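Local atomic coordinates of UDP-4-amino-4,6-dideoxy-N-acetyl-beta-L-altrosamine transaminase (Helicobacter pylori, PDB entry 2FNU), a protein that catalyses the PLP-dependent transamination of a UDP-linked 4-keto sugar, the second step in making pseudaminic acid, the sialic-acid-like sugar that modifies flagellin. Residues 5-9 against 180-184; 73-79 against 120-126; 101-107 against 334-340. The contacts are given in a common frame with arbitrary orientation. Residues are numbered along the deposited sequence.

Contact 1 (5-9 against 180-184). With UD1 (uridine-diphosphate-N-acetylglucosamine), chain F; PMP (4'-deoxy-4'-aminopyridoxal-5'-phosphate), chain E.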
loop_
_atom_site.group_PDB
_atom_site.type_symbol
_atom_site.label_atom_id
_atom_site.label_comp_id
_atom_site.label_asym_id
_atom_site.label_seq_id
_atom_site.Cartn_x
_atom_site.Cartn_y
_atom_site.Cartn_z
ATOM N N ALA B 5 -11.207 -14.114 -19.420
ATOM C CA ALA B 5 -10.613 -12.845 -19.016
ATOM C C ALA B 5 -9.338 -12.649 -19.821
ATOM O O ALA B 5 -8.711 -13.636 -20.238
ATOM C CB ALA B 5 -10.271 -12.886 -17.526
ATOM N N TYR B 6 -8.943 -11.400 -20.039
ATOM C CA TYR B 6 -7.769 -11.167 -20.885
ATOM C C TYR B 6 -6.478 -11.587 -20.211
ATOM O O TYR B 6 -5.498 -11.905 -20.874
ATOM C CB TYR B 6 -7.709 -9.729 -21.412
ATOM C CG TYR B 6 -7.145 -8.673 -20.476
ATOM C CD1 TYR B 6 -5.770 -8.450 -20.402
ATOM C CD2 TYR B 6 -7.986 -7.880 -19.693
ATOM C CE1 TYR B 6 -5.236 -7.475 -19.578
ATOM C CE2 TYR B 6 -7.458 -6.889 -18.855
ATOM C CZ TYR B 6 -6.084 -6.689 -18.799
ATOM O OH TYR B 6 -5.532 -5.717 -17.987
ATOM N N SER B 7 -6.476 -11.562 -18.885
ATOM C CA SER B 7 -5.383 -12.154 -18.109
ATOM C C SER B 7 -5.951 -12.621 -16.789
ATOM O O SER B 7 -7.000 -12.135 -16.353
ATOM C CB SER B 7 -4.234 -11.165 -17.872
ATOM O OG SER B 7 -3.135 -11.820 -17.247
ATOM N N GLU B 8 -5.281 -13.582 -16.170
ATOM C CA GLU B 8 -5.645 -14.012 -14.820
ATOM C C GLU B 8 -4.436 -14.558 -14.073
ATOM O O GLU B 8 -3.414 -14.889 -14.690
ATOM C CB GLU B 8 -6.762 -15.048 -14.859
ATOM C CG GLU B 8 -6.429 -16.257 -15.617
ATOM C CD GLU B 8 -7.642 -17.158 -15.870
ATOM O OE1 GLU B 8 -7.459 -18.359 -15.726
ATOM O OE2 GLU B 8 -8.741 -16.688 -16.220
ATOM N N PRO B 9 -4.540 -14.661 -12.734
ATOM C CA PRO B 9 -3.426 -15.221 -11.991
ATOM C C PRO B 9 -3.320 -16.720 -12.249
ATOM O O PRO B 9 -4.333 -17.376 -12.509
ATOM C CB PRO B 9 -3.818 -14.960 -10.525
ATOM C CG PRO B 9 -5.330 -14.926 -10.533
ATOM C CD PRO B 9 -5.674 -14.283 -11.860
ATOM N N HIS B 180 0.776 -7.269 -9.608
ATOM C CA HIS B 180 -0.682 -7.321 -9.575
ATOM C C HIS B 180 -1.157 -8.692 -10.062
ATOM O O HIS B 180 -0.467 -9.360 -10.849
ATOM C CB HIS B 180 -1.250 -6.242 -10.492
ATOM C CG HIS B 180 -2.749 -6.177 -10.515
ATOM N ND1 HIS B 180 -3.517 -6.906 -11.407
ATOM C CD2 HIS B 180 -3.621 -5.472 -9.753
ATOM C CE1 HIS B 180 -4.797 -6.643 -11.192
ATOM N NE2 HIS B 180 -4.886 -5.761 -10.208
ATOM N N ALA B 181 -2.344 -9.091 -9.602
ATOM C CA ALA B 181 -2.968 -10.381 -9.941
ATOM C C ALA B 181 -2.786 -10.831 -11.388
ATOM O O ALA B 181 -2.617 -12.020 -11.647
ATOM C CB ALA B 181 -4.453 -10.309 -9.623
ATOM N N ILE B 182 -2.852 -9.900 -12.335
ATOM C CA ILE B 182 -2.871 -10.296 -13.747
ATOM C C ILE B 182 -1.518 -10.149 -14.429
ATOM O O ILE B 182 -1.414 -10.325 -15.654
ATOM C CB ILE B 182 -3.972 -9.561 -14.548
ATOM C CG1 ILE B 182 -3.667 -8.061 -14.610
ATOM C CG2 ILE B 182 -5.335 -9.874 -13.913
ATOM C CD1 ILE B 182 -4.641 -7.236 -15.479
ATOM N N LYS B 183 -0.480 -9.844 -13.643
ATOM C CA LYS B 183 0.840 -9.565 -14.218
ATOM C C LYS B 183 1.682 -10.831 -14.433
ATOM O O LYS B 183 1.253 -11.934 -14.066
ATOM C CB LYS B 183 1.574 -8.543 -13.359
ATOM C CG LYS B 183 0.968 -7.129 -13.441
ATOM C CD LYS B 183 1.246 -6.453 -14.769
ATOM C CE LYS B 183 0.783 -4.990 -14.735
ATOM N NZ LYS B 183 0.113 -4.597 -15.984
ATOM N N PRO B 184 2.846 -10.696 -15.085
ATOM C CA PRO B 184 3.634 -11.897 -15.407
ATOM C C PRO B 184 3.848 -12.877 -14.255
ATOM O O PRO B 184 3.791 -14.093 -14.463
ATOM C CB PRO B 184 4.943 -11.309 -15.941
ATOM C CG PRO B 184 4.456 -10.073 -16.687
ATOM C CD PRO B 184 3.443 -9.487 -15.702
HETATM C "C1'" UD1 F . -5.497 -1.657 -14.687
HETATM C "C2'" UD1 F . -4.720 -1.725 -16.013
HETATM C "C3'" UD1 F . -3.590 -2.749 -15.977
HETATM C "C4'" UD1 F . -2.753 -2.592 -14.700
HETATM C "C5'" UD1 F . -3.582 -2.486 -13.406
HETATM C "C6'" UD1 F . -4.087 -3.850 -12.926
HETATM C "C7'" UD1 F . -6.187 -1.078 -17.889
HETATM C "C8'" UD1 F . -7.252 -1.503 -18.864
HETATM N "N2'" UD1 F . -5.645 -2.019 -17.108
HETATM O "O1'" UD1 F . -6.335 -2.806 -14.541
HETATM O "O3'" UD1 F . -2.725 -2.572 -17.123
HETATM O "O5'" UD1 F . -4.646 -1.527 -13.532
HETATM O "O7'" UD1 F . -5.840 0.077 -17.831
HETATM N N1 UD1 F . -8.645 -10.184 -12.949
HETATM C C2 UD1 F . -8.436 -11.477 -12.430
HETATM N N3 UD1 F . -8.031 -11.631 -11.159
HETATM C C4 UD1 F . -7.827 -10.580 -10.352
HETATM C C5 UD1 F . -8.016 -9.274 -10.805
HETATM C C6 UD1 F . -8.435 -9.063 -12.112
HETATM O O2 UD1 F . -8.627 -12.479 -13.164
HETATM O O4 UD1 F . -7.453 -10.776 -9.181
HETATM C C1B UD1 F . -9.104 -10.047 -14.346
HETATM C C2B UD1 F . -10.626 -10.096 -14.337
HETATM O "O2'" UD1 F . -11.076 -10.900 -15.430
HETATM C C3B UD1 F . -11.048 -8.655 -14.524
HETATM C C4B UD1 F . -9.906 -8.077 -15.333
HETATM O O4B UD1 F . -8.732 -8.785 -14.917
HETATM O O3B UD1 F . -12.296 -8.515 -15.214
HETATM C C5B UD1 F . -9.752 -6.597 -15.047
HETATM O O5B UD1 F . -8.668 -6.115 -15.828
HETATM P PA UD1 F . -8.547 -4.528 -16.097
HETATM O O1A UD1 F . -7.217 -4.269 -16.790
HETATM O O2A UD1 F . -9.837 -4.062 -16.750
HETATM O O3A UD1 F . -8.497 -4.064 -14.546
HETATM P PB UD1 F . -7.868 -2.663 -14.040
HETATM O O1B UD1 F . -8.521 -1.507 -14.783
HETATM O O2B UD1 F . -7.859 -2.704 -12.520
HETATM N N1 PMP E . 2.305 1.005 -14.721
HETATM C C2 PMP E . 1.758 0.207 -15.692
HETATM C C2A PMP E . 2.353 0.247 -17.080
HETATM C C3 PMP E . 0.678 -0.625 -15.367
HETATM O O3 PMP E . 0.138 -1.453 -16.309
HETATM C C4 PMP E . 0.139 -0.626 -14.058
HETATM C C4A PMP E . -1.081 -1.448 -13.701
HETATM N N4A PMP E . -2.007 -1.573 -14.805
HETATM C C5 PMP E . 0.760 0.152 -13.075
HETATM C C6 PMP E . 1.876 0.911 -13.422
HETATM C C5A PMP E . 0.267 0.171 -11.639
HETATM O O4P PMP E . 0.690 -1.042 -11.044
HETATM P P PMP E . -0.073 -1.599 -9.733
HETATM O O1P PMP E . -1.389 -2.156 -10.224
HETATM O O2P PMP E . 0.804 -2.703 -9.223
HETATM O O3P PMP E . -0.221 -0.485 -8.733
HETATM O O HOH W 1 -1.029 -13.521 -15.775
#

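Contact 2 (73-79 against 120-126)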
loop_
_atom_site.group_PDB
_atom_site.type_symbol
_atom_site.label_atom_id
_atom_site.label_comp_id
_atom_site.label_asym_id
_atom_site.label_seq_id
_atom_site.Cartn_x
_atom_site.Cartn_y
_atom_site.Cartn_z
ATOM N N ASP B 73 12.327 24.504 -10.627
ATOM C CA ASP B 73 13.002 24.889 -11.868
ATOM C C ASP B 73 13.294 23.692 -12.793
ATOM O O ASP B 73 13.613 23.881 -13.965
ATOM C CB ASP B 73 14.309 25.619 -11.545
ATOM C CG ASP B 73 14.080 26.976 -10.873
ATOM O OD1 ASP B 73 14.990 27.425 -10.149
ATOM O OD2 ASP B 73 13.005 27.586 -11.071
ATOM N N ARG B 74 13.195 22.474 -12.254
ATOM C CA ARG B 74 13.488 21.242 -13.001
ATOM C C ARG B 74 12.309 20.284 -12.796
ATOM O O ARG B 74 12.452 19.189 -12.234
ATOM C CB ARG B 74 14.822 20.632 -12.553
ATOM C CG ARG B 74 16.034 21.519 -12.945
ATOM C CD ARG B 74 17.364 21.020 -12.377
ATOM N NE ARG B 74 17.454 21.087 -10.912
ATOM C CZ ARG B 74 17.743 22.182 -10.205
ATOM N NH1 ARG B 74 17.955 23.347 -10.806
ATOM N NH2 ARG B 74 17.810 22.114 -8.881
ATOM N N ASN B 75 11.155 20.735 -13.277
ATOM C CA ASN B 75 9.865 20.138 -12.935
ATOM C C ASN B 75 9.207 19.325 -14.054
ATOM O O ASN B 75 8.101 18.832 -13.851
ATOM C CB ASN B 75 8.879 21.235 -12.512
ATOM C CG ASN B 75 8.489 22.144 -13.669
ATOM O OD1 ASN B 75 7.310 22.265 -14.020
ATOM N ND2 ASN B 75 9.478 22.763 -14.286
ATOM N N GLU B 76 9.835 19.229 -15.228
ATOM C CA GLU B 76 9.206 18.490 -16.330
ATOM C C GLU B 76 9.806 17.107 -16.507
ATOM O O GLU B 76 11.032 16.940 -16.447
ATOM C CB GLU B 76 9.309 19.281 -17.642
ATOM C CG GLU B 76 8.501 20.564 -17.607
ATOM C CD GLU B 76 8.521 21.351 -18.914
ATOM O OE1 GLU B 76 8.018 22.494 -18.897
ATOM O OE2 GLU B 76 9.015 20.844 -19.936
ATOM N N ILE B 77 8.943 16.110 -16.721
ATOM C CA ILE B 77 9.406 14.760 -17.006
ATOM C C ILE B 77 8.725 14.277 -18.266
ATOM O O ILE B 77 7.506 14.310 -18.352
ATOM C CB ILE B 77 9.161 13.803 -15.814
ATOM C CG1 ILE B 77 10.161 14.144 -14.691
ATOM C CG2 ILE B 77 9.302 12.336 -16.249
ATOM C CD1 ILE B 77 10.135 13.246 -13.456
ATOM N N ILE B 78 9.526 13.857 -19.242
ATOM C CA ILE B 78 8.983 13.366 -20.498
ATOM C C ILE B 78 8.530 11.939 -20.287
ATOM O O ILE B 78 9.232 11.135 -19.676
ATOM C CB ILE B 78 10.060 13.410 -21.604
ATOM C CG1 ILE B 78 10.413 14.862 -21.917
ATOM C CG2 ILE B 78 9.565 12.738 -22.849
ATOM C CD1 ILE B 78 11.745 14.983 -22.677
ATOM N N THR B 79 7.352 11.617 -20.819
ATOM C CA THR B 79 6.844 10.245 -20.703
ATOM C C THR B 79 5.894 9.906 -21.844
ATOM O O THR B 79 5.710 10.697 -22.773
ATOM C CB THR B 79 6.204 9.998 -19.299
ATOM O OG1 THR B 79 5.939 8.597 -19.125
ATOM C CG2 THR B 79 4.931 10.814 -19.128
ATOM N N GLU B 120 15.244 23.432 -20.549
ATOM C CA GLU B 120 15.926 23.694 -19.286
ATOM C C GLU B 120 15.211 23.129 -18.058
ATOM O O GLU B 120 15.835 22.941 -17.023
ATOM C CB GLU B 120 16.181 25.204 -19.117
ATOM C CG GLU B 120 14.917 26.092 -19.153
ATOM C CD GLU B 120 14.222 26.162 -20.531
ATOM O OE1 GLU B 120 14.883 25.956 -21.582
ATOM O OE2 GLU B 120 12.999 26.428 -20.557
ATOM N N ARG B 121 13.916 22.835 -18.194
ATOM C CA ARG B 121 13.118 22.323 -17.070
ATOM C C ARG B 121 13.077 20.794 -17.007
ATOM O O ARG B 121 12.584 20.228 -16.020
ATOM C CB ARG B 121 11.687 22.834 -17.183
ATOM C CG ARG B 121 11.582 24.344 -17.014
ATOM C CD ARG B 121 10.135 24.824 -16.960
ATOM N NE ARG B 121 10.092 26.206 -16.489
ATOM C CZ ARG B 121 10.046 26.572 -15.210
ATOM N NH1 ARG B 121 10.007 25.664 -14.243
ATOM N NH2 ARG B 121 10.028 27.860 -14.897
ATOM N N THR B 122 13.577 20.129 -18.043
ATOM C CA THR B 122 13.481 18.663 -18.096
ATOM C C THR B 122 14.369 18.014 -17.040
ATOM O O THR B 122 15.551 18.326 -16.935
ATOM C CB THR B 122 13.856 18.131 -19.495
ATOM O OG1 THR B 122 13.186 18.920 -20.486
ATOM C CG2 THR B 122 13.428 16.654 -19.649
ATOM N N LYS B 123 13.790 17.073 -16.290
ATOM C CA LYS B 123 14.494 16.378 -15.217
ATOM C C LYS B 123 14.774 14.902 -15.538
ATOM O O LYS B 123 15.792 14.343 -15.125
ATOM C CB LYS B 123 13.660 16.472 -13.931
ATOM C CG LYS B 123 14.337 15.870 -12.720
ATOM C CD LYS B 123 15.554 16.701 -12.291
ATOM C CE LYS B 123 16.231 16.058 -11.097
ATOM N NZ LYS B 123 17.407 16.838 -10.611
ATOM N N ALA B 124 13.865 14.266 -16.264
ATOM C CA ALA B 124 13.972 12.830 -16.491
ATOM C C ALA B 124 13.113 12.421 -17.662
ATOM O O ALA B 124 12.272 13.213 -18.119
ATOM C CB ALA B 124 13.504 12.054 -15.226
ATOM N N ILE B 125 13.317 11.181 -18.111
ATOM C CA ILE B 125 12.416 10.546 -19.077
ATOM C C ILE B 125 11.898 9.257 -18.431
ATOM O O ILE B 125 12.706 8.484 -17.911
ATOM C CB ILE B 125 13.129 10.236 -20.412
ATOM C CG1 ILE B 125 13.670 11.544 -21.021
ATOM C CG2 ILE B 125 12.185 9.497 -21.384
ATOM C CD1 ILE B 125 14.382 11.358 -22.360
ATOM N N VAL B 126 10.575 9.041 -18.452
ATOM C CA VAL B 126 10.000 7.779 -17.959
ATOM C C VAL B 126 9.401 7.029 -19.151
ATOM O O VAL B 126 8.411 7.484 -19.728
ATOM C CB VAL B 126 8.882 8.013 -16.906
ATOM C CG1 VAL B 126 8.211 6.669 -16.529
ATOM C CG2 VAL B 126 9.450 8.705 -15.667
HETATM O O HOH W 2 10.406 27.726 -11.929
HETATM O O HOH W 3 15.965 18.877 -9.348
HETATM O O HOH W 4 10.519 18.646 -20.964
#

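Contact 3 (101-107 against 334-340)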
loop_
_atom_site.group_PDB
_atom_site.type_symbol
_atom_site.label_atom_id
_atom_site.label_comp_id
_atom_site.label_asym_id
_atom_site.label_seq_id
_atom_site.Cartn_x
_atom_site.Cartn_y
_atom_site.Cartn_z
ATOM N N ALA B 101 5.249 12.343 -25.108
ATOM C CA ALA B 101 5.923 12.115 -26.382
ATOM C C ALA B 101 5.063 11.283 -27.313
ATOM O O ALA B 101 4.165 10.563 -26.870
ATOM C CB ALA B 101 7.247 11.382 -26.147
ATOM N N GLY B 102 5.368 11.348 -28.603
ATOM C CA GLY B 102 4.767 10.417 -29.545
ATOM C C GLY B 102 5.197 8.983 -29.283
ATOM O O GLY B 102 6.197 8.719 -28.589
ATOM N N ILE B 103 4.440 8.047 -29.844
ATOM C CA ILE B 103 4.741 6.630 -29.717
ATOM C C ILE B 103 4.901 5.994 -31.101
ATOM O O ILE B 103 4.633 6.619 -32.132
ATOM C CB ILE B 103 3.664 5.873 -28.910
ATOM C CG1 ILE B 103 2.301 5.952 -29.609
ATOM C CG2 ILE B 103 3.572 6.395 -27.457
ATOM C CD1 ILE B 103 1.502 4.666 -29.451
ATOM N N LYS B 104 5.330 4.734 -31.106
ATOM C CA LYS B 104 5.512 3.984 -32.337
ATOM C C LYS B 104 4.393 2.990 -32.574
ATOM O O LYS B 104 3.505 2.817 -31.731
ATOM C CB LYS B 104 6.833 3.233 -32.253
ATOM C CG LYS B 104 8.055 4.153 -32.060
ATOM C CD LYS B 104 9.363 3.379 -31.972
ATOM C CE LYS B 104 9.425 2.480 -30.731
ATOM N NZ LYS B 104 10.790 1.846 -30.627
ATOM N N ASN B 105 4.458 2.306 -33.716
ATOM C CA ASN B 105 3.434 1.334 -34.063
ATOM C C ASN B 105 3.301 0.187 -33.065
ATOM O O ASN B 105 2.256 -0.449 -33.001
ATOM C CB ASN B 105 3.701 0.779 -35.460
ATOM C CG ASN B 105 3.536 1.828 -36.542
ATOM O OD1 ASN B 105 2.513 2.521 -36.607
ATOM N ND2 ASN B 105 4.543 1.950 -37.404
ATOM N N ASP B 106 4.352 -0.064 -32.291
ATOM C CA ASP B 106 4.328 -1.162 -31.316
ATOM C C ASP B 106 3.860 -0.709 -29.944
ATOM O O ASP B 106 3.895 -1.484 -28.989
ATOM C CB ASP B 106 5.696 -1.862 -31.238
ATOM C CG ASP B 106 6.820 -0.935 -30.792
ATOM O OD1 ASP B 106 6.557 0.214 -30.357
ATOM O OD2 ASP B 106 7.994 -1.363 -30.846
ATOM N N GLY B 107 3.400 0.540 -29.847
ATOM C CA GLY B 107 2.911 1.074 -28.577
ATOM C C GLY B 107 3.954 1.732 -27.700
ATOM O O GLY B 107 3.593 2.417 -26.735
ATOM N N LEU B 334 -1.956 13.696 -29.789
ATOM C CA LEU B 334 -0.861 13.157 -30.578
ATOM C C LEU B 334 -1.402 12.086 -31.509
ATOM O O LEU B 334 -1.946 11.068 -31.050
ATOM C CB LEU B 334 0.183 12.536 -29.655
ATOM C CG LEU B 334 0.831 13.519 -28.672
ATOM C CD1 LEU B 334 1.527 12.749 -27.568
ATOM C CD2 LEU B 334 1.827 14.418 -29.412
ATOM N N LYS B 335 -1.249 12.294 -32.820
ATOM C CA LYS B 335 -1.808 11.362 -33.794
ATOM C C LYS B 335 -1.366 9.923 -33.529
ATOM O O LYS B 335 -2.175 8.995 -33.625
ATOM C CB LYS B 335 -1.432 11.776 -35.227
ATOM C CG LYS B 335 -1.881 10.787 -36.294
ATOM C CD LYS B 335 -1.491 11.247 -37.714
ATOM C CE LYS B 335 -1.792 10.165 -38.753
ATOM N NZ LYS B 335 -3.189 9.661 -38.681
ATOM N N SER B 336 -0.092 9.740 -33.192
ATOM C CA SER B 336 0.416 8.385 -32.958
ATOM C C SER B 336 -0.305 7.696 -31.813
ATOM O O SER B 336 -0.585 6.495 -31.886
ATOM C CB SER B 336 1.928 8.404 -32.727
ATOM O OG SER B 336 2.279 9.212 -31.610
ATOM N N ALA B 337 -0.614 8.452 -30.764
ATOM C CA ALA B 337 -1.294 7.880 -29.585
ATOM C C ALA B 337 -2.773 7.617 -29.873
ATOM O O ALA B 337 -3.328 6.573 -29.508
ATOM C CB ALA B 337 -1.149 8.806 -28.380
ATOM N N GLU B 338 -3.426 8.594 -30.516
ATOM C CA GLU B 338 -4.845 8.460 -30.870
ATOM C C GLU B 338 -5.082 7.270 -31.801
ATOM O O GLU B 338 -5.998 6.462 -31.567
ATOM C CB GLU B 338 -5.369 9.742 -31.540
ATOM C CG GLU B 338 -5.261 11.000 -30.671
ATOM C CD GLU B 338 -6.192 10.983 -29.464
ATOM O OE1 GLU B 338 -7.381 10.635 -29.626
ATOM O OE2 GLU B 338 -5.740 11.336 -28.351
ATOM N N ASP B 339 -4.262 7.165 -32.847
ATOM C CA ASP B 339 -4.397 6.055 -33.803
ATOM C C ASP B 339 -4.151 4.718 -33.111
ATOM O O ASP B 339 -4.894 3.763 -33.346
ATOM C CB ASP B 339 -3.436 6.184 -34.998
ATOM C CG ASP B 339 -3.798 7.330 -35.952
ATOM O OD1 ASP B 339 -4.903 7.904 -35.862
ATOM O OD2 ASP B 339 -2.932 7.658 -36.780
ATOM N N PHE B 340 -3.121 4.651 -32.254
ATOM C CA PHE B 340 -2.837 3.400 -31.555
ATOM C C PHE B 340 -4.012 2.987 -30.658
ATOM O O PHE B 340 -4.461 1.838 -30.671
ATOM C CB PHE B 340 -1.557 3.524 -30.718
ATOM C CG PHE B 340 -1.137 2.225 -30.094
ATOM C CD1 PHE B 340 -0.317 1.345 -30.783
ATOM C CD2 PHE B 340 -1.582 1.876 -28.815
ATOM C CE1 PHE B 340 0.049 0.119 -30.192
ATOM C CE2 PHE B 340 -1.218 0.668 -28.224
ATOM C CZ PHE B 340 -0.403 -0.208 -28.919
#

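Contact 1 (5-9 against 180-184)
Ile182 has 95 Å² covered by residues 5-9, and its CD1 meets the Tyr6 ring obliquely, 3.7 Å from Tyr6 CZ and 3.1 Å from Tyr6 OH. The one direct hydrogen bond between the segments comes from Ser7, whose OG donates to Ile182 O at 2.8 Å. Pro9 closes the other end, its CA 3.3 Å from Ala181 O. A water lies within hydrogen-bonding distance of Glu8 O (3.0 Å) and Lys183 O (3.3 Å).

A type I turn shapes 180-184, with Lys183 N hydrogen-bonded to His180 O at 2.8 Å and Ile182 N to His180 ND1 at 3.2 Å. Together the segments line the nucleotide sugar. Ala181 CB is 3.1 Å from uracil O4 and Pro9 CD 3.6 Å from uracil N3, Ile182 CG2 lies 3.5 Å from uracil N1, and Tyr6 OH donates to the phosphate oxygen O1A at 2.5 Å. The sugar carbon C6' lies over one face of the His180 ring, while Gln30 of the second subunit is hydrogen-bonded to His180 NE2.

The PMP amino nitrogen N4A is covalently bonded to UD1 C4' (1.3 Å) as the external aldimine, which leaves the Lys183 amine detached, its NZ donating to PMP O3 at 3.2 Å. A cofactor-attachment lysine beside a nucleotide-sugar pocket completed by the second subunit is the active-site arrangement of DegT/DnrJ/EryC1 sugar aminotransferases.

Contact 2 (73-79 against 120-126)
Four backbone hydrogen bonds define the pairing. Glu76 N donates to Arg121 O (3.0 Å) and Lys123 N to Glu76 O (2.8 Å); further on, Ile78 N donates to Ala124 O (3.0 Å) and Val126 N to Ile78 O (2.8 Å). Glu76 and Ile78 thus each hydrogen-bond through both N and O to residues flanking their bridge partners, Thr122 and Ile125, as parallel strands require. The axes run 18° apart and approach to 4.6 Å. The register advances by two residues from Glu76 to Ile78 but by three from Thr122 to Ile125; the extra residue, with Lys123 at phi/psi -110/-34, marks a beta bulge.

Apolar contacts form on both sheet faces. Ile77 CG2 meets Val126 CG2 at 3.7 Å on the side covered by helix 86-93; on the other, Ile78 CB lies 4.1 Å from Ile125 CG1, and Ile125 packs on helix 137-146.

Polar side chains mostly meet through water. One water joins Asp73 OD2 (2.7 Å) to Arg121 NH2 (3.0 Å); another accepts from both Arg74 NE (3.1 Å) and Lys123 NZ (2.8 Å), like charges 4.3 Å apart, with Lys123 also hydrogen-bonded to Ser68. A third links Glu76 OE2 (2.9 Å) to Thr122 OG1 (2.7 Å), both also hydrogen-bonded to Asn119. At the far end Thr79 OG1 donates directly to Val126 O (2.8 Å).

Strands 76-79 and 122-128 are neighbours in this chain's mixed seven-stranded sheet, flanked by helices 86-93 and 137-146; such a sheet is that of the fold-type I PLP enzymes.

Contact 3 (101-107 against 334-340)
Ile103 (78 Å² covered) and Phe340 (77 Å²) dominate this contact, and Ser336 (50 Å²) supplies its polar element. The chi1 of 62° carries the end of Ile103 to helix 335-343, with CD1 3.5 Å from Phe340 CB and CG1 4.0 Å from Ala337 N. The backbone of the same residue is held as well: Ile103 N donates to Ser336 OG at 3.0 Å, with an angle of 167°.

Phe340 lies against the type I turn from Lys104 to Gly107, which is closed by Gly107 N to Lys104 O at 3.0 Å. Gly107 CA sits over the ring face in a CH-pi contact, 3.8 Å from the centroid and 27° off the normal, whereas Asn105 O, 3.6 Å from Phe340 CE1, is at the ring edge. Tyr130 meets the Phe340 ring edge-to-face.

A CB on Gly107 would come 2.9 Å from Phe340 CZ and jam against the preceding carbonyl, so the close ring-to-turn fit depends on glycine, while the Ile103 N to Ser336 OG hydrogen bond adds one directional link to a mainly apolar interface.

Contacts 2 and 3 are neighbours, with centres about 20 Å apart. Strand 97-100, beside 76-79 in the sheet, comes between segments 73-79 and 101-107 and leads directly into 101-107: Thr79 O and Ala101 N, 2.9 Å apart, probably hydrogen-bond. Contact 3 then ties that loop to helix 335-343. Contact 1 stands apart, its centre about 32 Å from that of contact 2, on opposite sides of the chain's centre, and about 25 Å from that of contact 3. Along the sequence contact 2 is nested within the loop closed by contact 1, while contact 3 crosses both. Distant parts of the chain thus converge around one sheet, whose strand 174-178 leads into the ligand-binding loop of contact 1.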